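Local structure of glycosyl hydrolases family 2, sugar binding domain protein (Bacteroides uniformis str. 3978 T3 ii, 6D1P) at residues Q116-Y121 with D135-D140; E449-A454 with I474-S479; G485-R490 with N595-V600. The protein acts as a beta-glucuronidase, a glycoside hydrolase of family 2 that probably cleaves glucuronic acid from its conjugates. All blocks are in the same frame, centred on the assembly; numbering follows the deposited sequence.

Interaction 1. Residues Q116-Y121 with D135-D140; sequences QKTEVY and DEWKAD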
loop_
_atom_site.group_PDB
_atom_site.type_symbol
_atom_site.label_atom_id
_atom_site.label_comp_id
_atom_site.label_asym_id
_atom_site.label_seq_id
_atom_site.Cartn_x
_atom_site.Cartn_y
_atom_site.Cartn_z
ATOM N N GLN A 116 -5.387 -9.442 -12.098
ATOM C CA GLN A 116 -5.151 -9.761 -13.504
ATOM C C GLN A 116 -4.814 -11.251 -13.597
ATOM O O GLN A 116 -5.328 -11.959 -14.461
ATOM C CB GLN A 116 -4.033 -8.893 -14.087
ATOM C CG GLN A 116 -4.370 -7.404 -14.137
ATOM C CD GLN A 116 -5.295 -7.087 -15.267
ATOM O OE1 GLN A 116 -5.177 -7.678 -16.332
ATOM N NE2 GLN A 116 -6.235 -6.157 -15.053
ATOM N N LYS A 117 -3.968 -11.721 -12.683
ATOM C CA LYS A 117 -3.697 -13.141 -12.512
ATOM C C LYS A 117 -4.449 -13.639 -11.285
ATOM O O LYS A 117 -4.558 -12.923 -10.284
ATOM C CB LYS A 117 -2.195 -13.410 -12.354
ATOM C CG LYS A 117 -1.287 -12.714 -13.377
ATOM C CD LYS A 117 0.132 -13.307 -13.313
ATOM C CE LYS A 117 1.031 -12.825 -14.444
ATOM N NZ LYS A 117 1.253 -11.388 -14.326
ATOM N N THR A 118 -4.963 -14.868 -11.354
ATOM C CA THR A 118 -5.822 -15.381 -10.292
ATOM C C THR A 118 -5.476 -16.836 -10.001
ATOM O O THR A 118 -5.179 -17.606 -10.917
ATOM C CB THR A 118 -7.314 -15.248 -10.663
ATOM O OG1 THR A 118 -7.629 -13.881 -10.967
ATOM C CG2 THR A 118 -8.199 -15.714 -9.532
ATOM N N GLU A 119 -5.493 -17.203 -8.716
ATOM C CA GLU A 119 -5.256 -18.573 -8.272
ATOM C C GLU A 119 -6.339 -18.983 -7.280
ATOM O O GLU A 119 -6.685 -18.218 -6.376
ATOM C CB GLU A 119 -3.878 -18.729 -7.626
ATOM C CG GLU A 119 -2.704 -18.390 -8.517
ATOM C CD GLU A 119 -1.357 -18.472 -7.784
ATOM O OE1 GLU A 119 -1.339 -18.807 -6.579
ATOM O OE2 GLU A 119 -0.307 -18.206 -8.415
ATOM N N VAL A 120 -6.856 -20.200 -7.444
ATOM C CA VAL A 120 -8.012 -20.688 -6.701
ATOM C C VAL A 120 -7.600 -21.870 -5.827
ATOM O O VAL A 120 -6.990 -22.827 -6.316
ATOM C CB VAL A 120 -9.146 -21.099 -7.653
ATOM C CG1 VAL A 120 -10.404 -21.365 -6.866
ATOM C CG2 VAL A 120 -9.363 -20.026 -8.679
ATOM N N TYR A 121 -7.975 -21.824 -4.547
ATOM C CA TYR A 121 -7.611 -22.863 -3.595
ATOM C C TYR A 121 -8.844 -23.379 -2.876
ATOM O O TYR A 121 -9.672 -22.591 -2.419
ATOM C CB TYR A 121 -6.617 -22.341 -2.560
ATOM C CG TYR A 121 -5.286 -21.904 -3.113
ATOM C CD1 TYR A 121 -5.132 -20.664 -3.735
ATOM C CD2 TYR A 121 -4.165 -22.715 -2.973
ATOM C CE1 TYR A 121 -3.892 -20.263 -4.223
ATOM C CE2 TYR A 121 -2.930 -22.325 -3.461
ATOM C CZ TYR A 121 -2.791 -21.105 -4.084
ATOM O OH TYR A 121 -1.547 -20.735 -4.557
ATOM N N ASP A 135 -11.677 -12.011 -19.506
ATOM C CA ASP A 135 -12.443 -13.118 -20.054
ATOM C C ASP A 135 -12.960 -14.005 -18.922
ATOM O O ASP A 135 -12.499 -13.927 -17.779
ATOM C CB ASP A 135 -11.586 -13.935 -21.031
ATOM C CG ASP A 135 -10.252 -14.379 -20.424
ATOM O OD1 ASP A 135 -9.788 -13.748 -19.444
ATOM O OD2 ASP A 135 -9.665 -15.360 -20.933
ATOM N N GLU A 136 -13.929 -14.852 -19.254
ATOM C CA GLU A 136 -14.538 -15.738 -18.274
ATOM C C GLU A 136 -13.811 -17.066 -18.250
ATOM O O GLU A 136 -13.282 -17.527 -19.266
ATOM C CB GLU A 136 -16.008 -15.993 -18.590
ATOM C CG GLU A 136 -16.803 -14.747 -18.822
ATOM C CD GLU A 136 -18.269 -15.040 -19.008
ATOM O OE1 GLU A 136 -18.593 -16.105 -19.572
ATOM O OE2 GLU A 136 -19.091 -14.215 -18.576
ATOM N N TRP A 137 -13.820 -17.694 -17.079
ATOM C CA TRP A 137 -13.116 -18.951 -16.871
ATOM C C TRP A 137 -13.719 -19.589 -15.630
ATOM O O TRP A 137 -14.466 -18.949 -14.889
ATOM C CB TRP A 137 -11.604 -18.716 -16.739
ATOM C CG TRP A 137 -11.268 -17.703 -15.654
ATOM C CD1 TRP A 137 -11.396 -16.345 -15.722
ATOM C CD2 TRP A 137 -10.739 -17.990 -14.355
ATOM N NE1 TRP A 137 -10.994 -15.770 -14.542
ATOM C CE2 TRP A 137 -10.589 -16.758 -13.682
ATOM C CE3 TRP A 137 -10.393 -19.167 -13.690
ATOM C CZ2 TRP A 137 -10.113 -16.672 -12.376
ATOM C CZ3 TRP A 137 -9.913 -19.078 -12.382
ATOM C CH2 TRP A 137 -9.789 -17.838 -11.741
ATOM N N LYS A 138 -13.391 -20.859 -15.405
ATOM C CA LYS A 138 -13.939 -21.569 -14.259
ATOM C C LYS A 138 -12.869 -22.447 -13.617
ATOM O O LYS A 138 -11.813 -22.713 -14.192
ATOM C CB LYS A 138 -15.161 -22.408 -14.652
ATOM C CG LYS A 138 -14.865 -23.557 -15.611
ATOM C CD LYS A 138 -16.142 -24.333 -15.917
ATOM C CE LYS A 138 -15.929 -25.317 -17.036
ATOM N NZ LYS A 138 -14.749 -26.182 -16.738
ATOM N N ALA A 139 -13.166 -22.897 -12.400
ATOM C CA ALA A 139 -12.323 -23.825 -11.656
ATOM C C ALA A 139 -13.202 -24.960 -11.154
ATOM O O ALA A 139 -14.180 -24.718 -10.436
ATOM C CB ALA A 139 -11.622 -23.127 -10.483
ATOM N N ASP A 140 -12.856 -26.187 -11.530
ATOM C CA ASP A 140 -13.634 -27.361 -11.159
ATOM C C ASP A 140 -13.134 -27.853 -9.805
ATOM O O ASP A 140 -12.050 -28.437 -9.709
ATOM C CB ASP A 140 -13.515 -28.442 -12.236
ATOM C CG ASP A 140 -14.591 -29.516 -12.113
ATOM O OD1 ASP A 140 -14.758 -30.061 -11.001
ATOM O OD2 ASP A 140 -15.274 -29.810 -13.130
#

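Interaction 2. Residues E449-A454 with I474-S479; sequences ELHDLA and IVDVYS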
loop_
_atom_site.group_PDB
_atom_site.type_symbol
_atom_site.label_atom_id
_atom_site.label_comp_id
_atom_site.label_asym_id
_atom_site.label_seq_id
_atom_site.Cartn_x
_atom_site.Cartn_y
_atom_site.Cartn_z
ATOM N N GLU A 449 -1.731 -13.233 -38.006
ATOM C CA GLU A 449 -2.144 -14.493 -37.394
ATOM C C GLU A 449 -3.457 -14.328 -36.632
ATOM O O GLU A 449 -4.338 -15.195 -36.696
ATOM C CB GLU A 449 -1.050 -15.015 -36.455
ATOM C CG GLU A 449 -1.467 -16.268 -35.673
ATOM C CD GLU A 449 -0.448 -16.743 -34.625
ATOM O OE1 GLU A 449 0.731 -16.315 -34.642
ATOM O OE2 GLU A 449 -0.839 -17.577 -33.783
ATOM N N LEU A 450 -3.587 -13.225 -35.884
ATOM C CA LEU A 450 -4.800 -12.983 -35.107
ATOM C C LEU A 450 -5.995 -12.754 -36.020
ATOM O O LEU A 450 -7.076 -13.286 -35.765
ATOM C CB LEU A 450 -4.608 -11.791 -34.158
ATOM C CG LEU A 450 -3.716 -12.026 -32.925
ATOM C CD1 LEU A 450 -3.542 -10.729 -32.101
ATOM C CD2 LEU A 450 -4.266 -13.140 -32.035
ATOM N N HIS A 451 -5.818 -11.996 -37.102
ATOM C CA HIS A 451 -6.925 -11.818 -38.042
ATOM C C HIS A 451 -7.404 -13.157 -38.598
ATOM O O HIS A 451 -8.614 -13.413 -38.663
ATOM C CB HIS A 451 -6.521 -10.881 -39.176
ATOM C CG HIS A 451 -7.494 -10.870 -40.313
ATOM N ND1 HIS A 451 -8.617 -10.070 -40.325
ATOM C CD2 HIS A 451 -7.520 -11.580 -41.467
ATOM C CE1 HIS A 451 -9.283 -10.280 -41.446
ATOM N NE2 HIS A 451 -8.635 -11.186 -42.156
ATOM N N ASP A 452 -6.466 -14.031 -38.981
ATOM C CA ASP A 452 -6.846 -15.334 -39.516
ATOM C C ASP A 452 -7.516 -16.188 -38.453
ATOM O O ASP A 452 -8.444 -16.953 -38.755
ATOM C CB ASP A 452 -5.620 -16.057 -40.075
ATOM C CG ASP A 452 -5.051 -15.378 -41.283
ATOM O OD1 ASP A 452 -5.822 -14.735 -42.000
ATOM O OD2 ASP A 452 -3.831 -15.472 -41.520
ATOM N N LEU A 453 -7.050 -16.083 -37.207
ATOM C CA LEU A 453 -7.649 -16.857 -36.126
ATOM C C LEU A 453 -9.100 -16.450 -35.911
ATOM O O LEU A 453 -9.975 -17.309 -35.759
ATOM C CB LEU A 453 -6.833 -16.686 -34.837
ATOM C CG LEU A 453 -7.302 -17.382 -33.555
ATOM C CD1 LEU A 453 -7.524 -18.843 -33.824
ATOM C CD2 LEU A 453 -6.295 -17.213 -32.385
ATOM N N ALA A 454 -9.373 -15.141 -35.905
ATOM C CA ALA A 454 -10.739 -14.660 -35.740
ATOM C C ALA A 454 -11.623 -15.102 -36.904
ATOM O O ALA A 454 -12.718 -15.642 -36.703
ATOM C CB ALA A 454 -10.741 -13.138 -35.610
ATOM N N ILE A 474 -4.597 -5.371 -43.027
ATOM C CA ILE A 474 -4.759 -6.771 -42.650
ATOM C C ILE A 474 -6.204 -7.079 -42.293
ATOM O O ILE A 474 -6.742 -8.111 -42.703
ATOM C CB ILE A 474 -3.805 -7.125 -41.494
ATOM C CG1 ILE A 474 -2.376 -7.307 -41.992
ATOM C CG2 ILE A 474 -4.254 -8.406 -40.789
ATOM C CD1 ILE A 474 -1.336 -7.289 -40.862
ATOM N N VAL A 475 -6.855 -6.203 -41.530
ATOM C CA VAL A 475 -8.186 -6.472 -40.979
ATOM C C VAL A 475 -9.293 -6.093 -41.952
ATOM O O VAL A 475 -9.044 -5.493 -43.008
ATOM C CB VAL A 475 -8.401 -5.706 -39.667
ATOM C CG1 VAL A 475 -7.385 -6.122 -38.637
ATOM C CG2 VAL A 475 -8.315 -4.205 -39.944
ATOM N N ASP A 476 -10.538 -6.406 -41.587
ATOM C CA ASP A 476 -11.647 -6.003 -42.441
ATOM C C ASP A 476 -11.938 -4.508 -42.320
ATOM O O ASP A 476 -12.072 -3.819 -43.332
ATOM C CB ASP A 476 -12.876 -6.837 -42.116
ATOM C CG ASP A 476 -12.614 -8.312 -42.275
ATOM O OD1 ASP A 476 -12.191 -8.712 -43.387
ATOM O OD2 ASP A 476 -12.815 -9.065 -41.296
ATOM N N VAL A 477 -12.007 -3.977 -41.094
ATOM C CA VAL A 477 -12.388 -2.589 -40.869
ATOM C C VAL A 477 -11.305 -1.876 -40.065
ATOM O O VAL A 477 -10.771 -2.419 -39.092
ATOM C CB VAL A 477 -13.755 -2.493 -40.163
ATOM C CG1 VAL A 477 -14.142 -1.045 -39.990
ATOM C CG2 VAL A 477 -14.827 -3.237 -40.963
ATOM N N TYR A 478 -10.996 -0.645 -40.458
ATOM C CA TYR A 478 -9.866 0.068 -39.894
ATOM C C TYR A 478 -10.279 1.446 -39.401
ATOM O O TYR A 478 -11.061 2.143 -40.060
ATOM C CB TYR A 478 -8.734 0.227 -40.908
ATOM C CG TYR A 478 -7.572 0.969 -40.320
ATOM C CD1 TYR A 478 -6.736 0.344 -39.417
ATOM C CD2 TYR A 478 -7.332 2.299 -40.632
ATOM C CE1 TYR A 478 -5.676 1.011 -38.844
ATOM C CE2 TYR A 478 -6.265 2.980 -40.067
ATOM C CZ TYR A 478 -5.442 2.318 -39.163
ATOM O OH TYR A 478 -4.369 2.944 -38.569
ATOM N N SER A 479 -9.731 1.837 -38.248
ATOM C CA SER A 479 -9.880 3.176 -37.699
ATOM C C SER A 479 -8.508 3.815 -37.567
ATOM O O SER A 479 -7.629 3.239 -36.906
ATOM C CB SER A 479 -10.563 3.139 -36.326
ATOM O OG SER A 479 -10.638 4.442 -35.781
#

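Interaction 3. Residues G485-R490 with N595-V600; sequences GWYGRR and NQKGVV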
loop_
_atom_site.group_PDB
_atom_site.type_symbol
_atom_site.label_atom_id
_atom_site.label_comp_id
_atom_site.label_asym_id
_atom_site.label_seq_id
_atom_site.Cartn_x
_atom_site.Cartn_y
_atom_site.Cartn_z
ATOM N N GLY A 485 -9.727 19.280 -33.694
ATOM C CA GLY A 485 -9.970 20.208 -32.614
ATOM C C GLY A 485 -9.455 19.780 -31.254
ATOM O O GLY A 485 -9.475 20.599 -30.321
ATOM N N TRP A 486 -8.992 18.536 -31.092
ATOM C CA TRP A 486 -8.501 18.087 -29.795
ATOM C C TRP A 486 -7.004 17.811 -29.837
ATOM O O TRP A 486 -6.230 18.599 -29.304
ATOM C CB TRP A 486 -9.261 16.872 -29.256
ATOM C CG TRP A 486 -8.885 16.728 -27.816
ATOM C CD1 TRP A 486 -8.082 15.760 -27.243
ATOM C CD2 TRP A 486 -9.211 17.648 -26.769
ATOM N NE1 TRP A 486 -7.931 16.014 -25.883
ATOM C CE2 TRP A 486 -8.612 17.165 -25.574
ATOM C CE3 TRP A 486 -9.966 18.826 -26.719
ATOM C CZ2 TRP A 486 -8.758 17.818 -24.352
ATOM C CZ3 TRP A 486 -10.106 19.469 -25.499
ATOM C CH2 TRP A 486 -9.498 18.966 -24.330
ATOM N N TYR A 487 -6.566 16.710 -30.439
ATOM C CA TYR A 487 -5.132 16.491 -30.552
ATOM C C TYR A 487 -4.542 17.046 -31.839
ATOM O O TYR A 487 -3.315 17.189 -31.925
ATOM C CB TYR A 487 -4.805 15.001 -30.449
ATOM C CG TYR A 487 -5.136 14.370 -29.119
ATOM C CD1 TYR A 487 -4.552 14.839 -27.939
ATOM C CD2 TYR A 487 -6.015 13.288 -29.043
ATOM C CE1 TYR A 487 -4.842 14.247 -26.718
ATOM C CE2 TYR A 487 -6.312 12.693 -27.824
ATOM C CZ TYR A 487 -5.706 13.173 -26.667
ATOM O OH TYR A 487 -5.991 12.602 -25.456
ATOM N N GLY A 488 -5.376 17.356 -32.833
ATOM C CA GLY A 488 -4.879 17.951 -34.053
ATOM C C GLY A 488 -5.832 18.907 -34.739
ATOM O O GLY A 488 -7.027 18.627 -34.838
ATOM N N ARG A 489 -5.301 20.042 -35.206
ATOM C CA ARG A 489 -6.018 21.014 -36.025
ATOM C C ARG A 489 -7.302 21.497 -35.347
ATOM O O ARG A 489 -7.466 21.348 -34.128
ATOM C CB ARG A 489 -6.310 20.412 -37.406
ATOM C CG ARG A 489 -5.103 19.664 -37.993
ATOM C CD ARG A 489 -5.281 19.315 -39.468
ATOM N NE ARG A 489 -5.541 20.520 -40.243
ATOM C CZ ARG A 489 -6.172 20.532 -41.412
ATOM N NH1 ARG A 489 -6.606 19.392 -41.943
ATOM N NH2 ARG A 489 -6.380 21.686 -42.042
ATOM N N ARG A 490 -8.209 22.080 -36.120
ATOM C CA ARG A 490 -9.424 22.671 -35.583
ATOM C C ARG A 490 -10.583 21.694 -35.742
ATOM O O ARG A 490 -10.544 20.783 -36.572
ATOM C CB ARG A 490 -9.718 24.003 -36.286
ATOM C CG ARG A 490 -8.620 25.068 -36.074
ATOM C CD ARG A 490 -8.912 26.384 -36.821
ATOM N NE ARG A 490 -9.165 26.163 -38.243
ATOM C CZ ARG A 490 -10.269 26.534 -38.903
ATOM N NH1 ARG A 490 -11.247 27.188 -38.286
ATOM N NH2 ARG A 490 -10.391 26.263 -40.211
ATOM N N ASN A 595 -9.601 10.608 -16.724
ATOM C CA ASN A 595 -9.766 11.005 -18.117
ATOM C C ASN A 595 -11.129 11.681 -18.222
ATOM O O ASN A 595 -12.156 11.050 -17.962
ATOM C CB ASN A 595 -9.640 9.770 -19.000
ATOM C CG ASN A 595 -9.763 10.079 -20.488
ATOM O OD1 ASN A 595 -10.714 10.727 -20.943
ATOM N ND2 ASN A 595 -8.791 9.598 -21.258
ATOM N N GLN A 596 -11.148 12.984 -18.503
ATOM C CA GLN A 596 -12.385 13.762 -18.466
ATOM C C GLN A 596 -13.035 13.938 -19.849
ATOM O O GLN A 596 -13.691 14.953 -20.107
ATOM C CB GLN A 596 -12.116 15.109 -17.801
ATOM C CG GLN A 596 -11.598 14.890 -16.343
ATOM C CD GLN A 596 -11.178 16.178 -15.637
ATOM O OE1 GLN A 596 -9.982 16.492 -15.539
ATOM N NE2 GLN A 596 -12.154 16.920 -15.130
ATOM N N LYS A 597 -12.909 12.950 -20.736
ATOM C CA LYS A 597 -13.554 13.029 -22.041
ATOM C C LYS A 597 -14.980 12.483 -22.047
ATOM O O LYS A 597 -15.547 12.290 -23.130
ATOM C CB LYS A 597 -12.721 12.292 -23.076
ATOM C CG LYS A 597 -11.425 12.989 -23.431
ATOM C CD LYS A 597 -10.619 12.123 -24.425
ATOM C CE LYS A 597 -9.305 12.789 -24.810
ATOM N NZ LYS A 597 -8.295 12.803 -23.709
ATOM N N GLY A 598 -15.567 12.216 -20.878
ATOM C CA GLY A 598 -16.935 11.751 -20.840
ATOM C C GLY A 598 -17.919 12.869 -21.134
ATOM O O GLY A 598 -17.597 14.054 -21.068
ATOM N N VAL A 599 -19.152 12.499 -21.489
ATOM C CA VAL A 599 -20.229 13.480 -21.437
ATOM C C VAL A 599 -21.008 13.383 -20.136
ATOM O O VAL A 599 -21.977 14.134 -19.936
ATOM C CB VAL A 599 -21.172 13.390 -22.661
ATOM C CG1 VAL A 599 -20.481 13.966 -23.881
ATOM C CG2 VAL A 599 -21.613 11.953 -22.937
ATOM N N VAL A 600 -20.603 12.485 -19.237
ATOM C CA VAL A 600 -21.144 12.405 -17.887
ATOM C C VAL A 600 -19.976 12.145 -16.951
ATOM O O VAL A 600 -18.958 11.560 -17.344
ATOM C CB VAL A 600 -22.218 11.296 -17.706
ATOM C CG1 VAL A 600 -23.316 11.370 -18.783
ATOM C CG2 VAL A 600 -21.583 9.930 -17.690
HETATM O O HOH W 1 -6.205 15.052 -23.244
#

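Interaction 1. Residues Q116-Y121 with D135-D140
T118 and V120 of strand 117-121 meet W137 and A139 of strand 137-140 across the interior of a beta-sandwich, the sugar-binding domain of family 2 hydrolases. The strands belong to different sheets: their axes approach to 9.0 Å, beyond backbone pairing distance, and run at 24° to each other, so side chains make the whole contact. Alternation along each strand turns T118, V120, W137 and A139 inward.

W137 spans most of the gap. With chi1 at 55°, its CG is tucked over the backbone, flanked by N and C, and the indole then reaches from CB toward the opposite sheet. At the near end, W137 CD1 has the D135 carbonyl O 3.4 Å away, in the ring plane. Farther out, W137 CZ2 lies 3.6 Å from T118 CB. At the tip, W137 CH2 touches T118 CG2 at 3.5 Å and V120 CG2 at 3.8 Å, while W137 CZ3 is 3.9 Å from V120 CG2. Both methyls arrive at the ring edge, near its plane; H130 and F111 stack with the indole. Beyond the ring the strands draw closer, V120 and A139 having CA atoms 7.3 Å apart, and V120 CG1 reaches A139 CB at 4.2 Å.

Interaction 2. Residues E449-A454 with I474-S479
H451, on helix 440-457, carries this contact from the helix side, meeting I474, V475 and D476 with its CB and imidazole. The main interaction is between a carbonyl and a ring face: I474 O sits 3.5 Å above the H451 imidazole plane, over its centre, and is nearly equidistant from all five ring atoms. Such a placement sets the oxygen against the ring rather than against an N-H, and would probably be more favourable if the histidine were protonated, which the structure does not settle. The ring gets there because CG is anti to the backbone N (chi1 168°), which carries it off the helix toward 474-476.

Apolar contact is slight: I474 CG2 lies 3.7 Å from H451 CB, the two side chains running alongside each other with opposite headings. Separately, V475 CA makes a van der Waals approach to H451 ND1 at 3.7 Å.

The carboxylate of D476 is a neighbour rather than a partner. It approaches the ring edge, D476 OD2 being 3.7 Å from H451 CE1, and is turned 63° from the imidazole. H451 ND1 is instead hydrogen-bonded to T463 OG1, while D476 OD2 is held by H455 NE2 and the T463 backbone N. T463 thus serves both residues.

In the TIM barrel domain, helix 440-457 links strand 420-432 to its parallel neighbour 462-466 in a beta-alpha-beta crossover. The contact places the turn that enters strand 477-479, next in the sheet, against that helix, with L425 of strand 420-432 touching both H451 and V475.

Interaction 3. Residues G485-R490 with N595-V600
W486 and K597 are the nearest pair by backbone, yet their CA atoms are 10.5 Å apart, so two irregular loop segments meet here through long side chains alone. K597 bridges the distance: its chain is extended until the last torsion (chi4 71°), where it bends toward Y487. There K597 NZ donates a hydrogen bond to Y487 OH at 2.9 Å. K597 CE, just behind the bend, lies 3.7 Å from W486 NE1. One water completes the bridge, accepting from K597 NZ at 3.1 Å and from W486 NE1 at 3.3 Å, in the plane of the indole. The two aromatics also brace each other, with W486 CD1 3.4 Å above the centre of the Y487 ring.

N595, Q596 and K597 match the Asn-x-Lys signature by which beta-glucuronidases recognise the carboxylate of glucuronic acid; with no sugar bound, that role is inferred from the family. The signature is ordered by an Asx turn: N595 OD1 takes the K597 backbone N-H, N to OD1 3.1 Å, in the carbonyl plane with a C=O...N angle of 152°, while N595 ND2 bonds D183 OD2. K597 NZ additionally forms a salt bridge with D516 OD2, giving its ammonium three polar partners. A glycerol and a thiocyanate, probably from the crystallisation liquor, each lie about 4 Å from the Y487 side chain.

How the interactions relate
Followed from the N terminus, the three contacts come in series, none nesting within or crossing another. Interaction 1 closes a short excursion of 13 residues, including strand 125-131, and joins the two sheets of the sugar-binding domain. Interaction 2, in the TIM barrel domain, closes 19 residues that contain strand 462-466, fastening a barrel helix to the approach of the next strand. Interaction 3 opens only a few residues after strand 477-479 and spans 104 residues, joining two loops of the TIM barrel domain far apart in sequence, those after 477-479 and 594-595. Centres of 1 and 2, and of 2 and 3, are 28 Å apart; those of 1 and 3 are 37 Å apart, on opposite sides of the chain's centre.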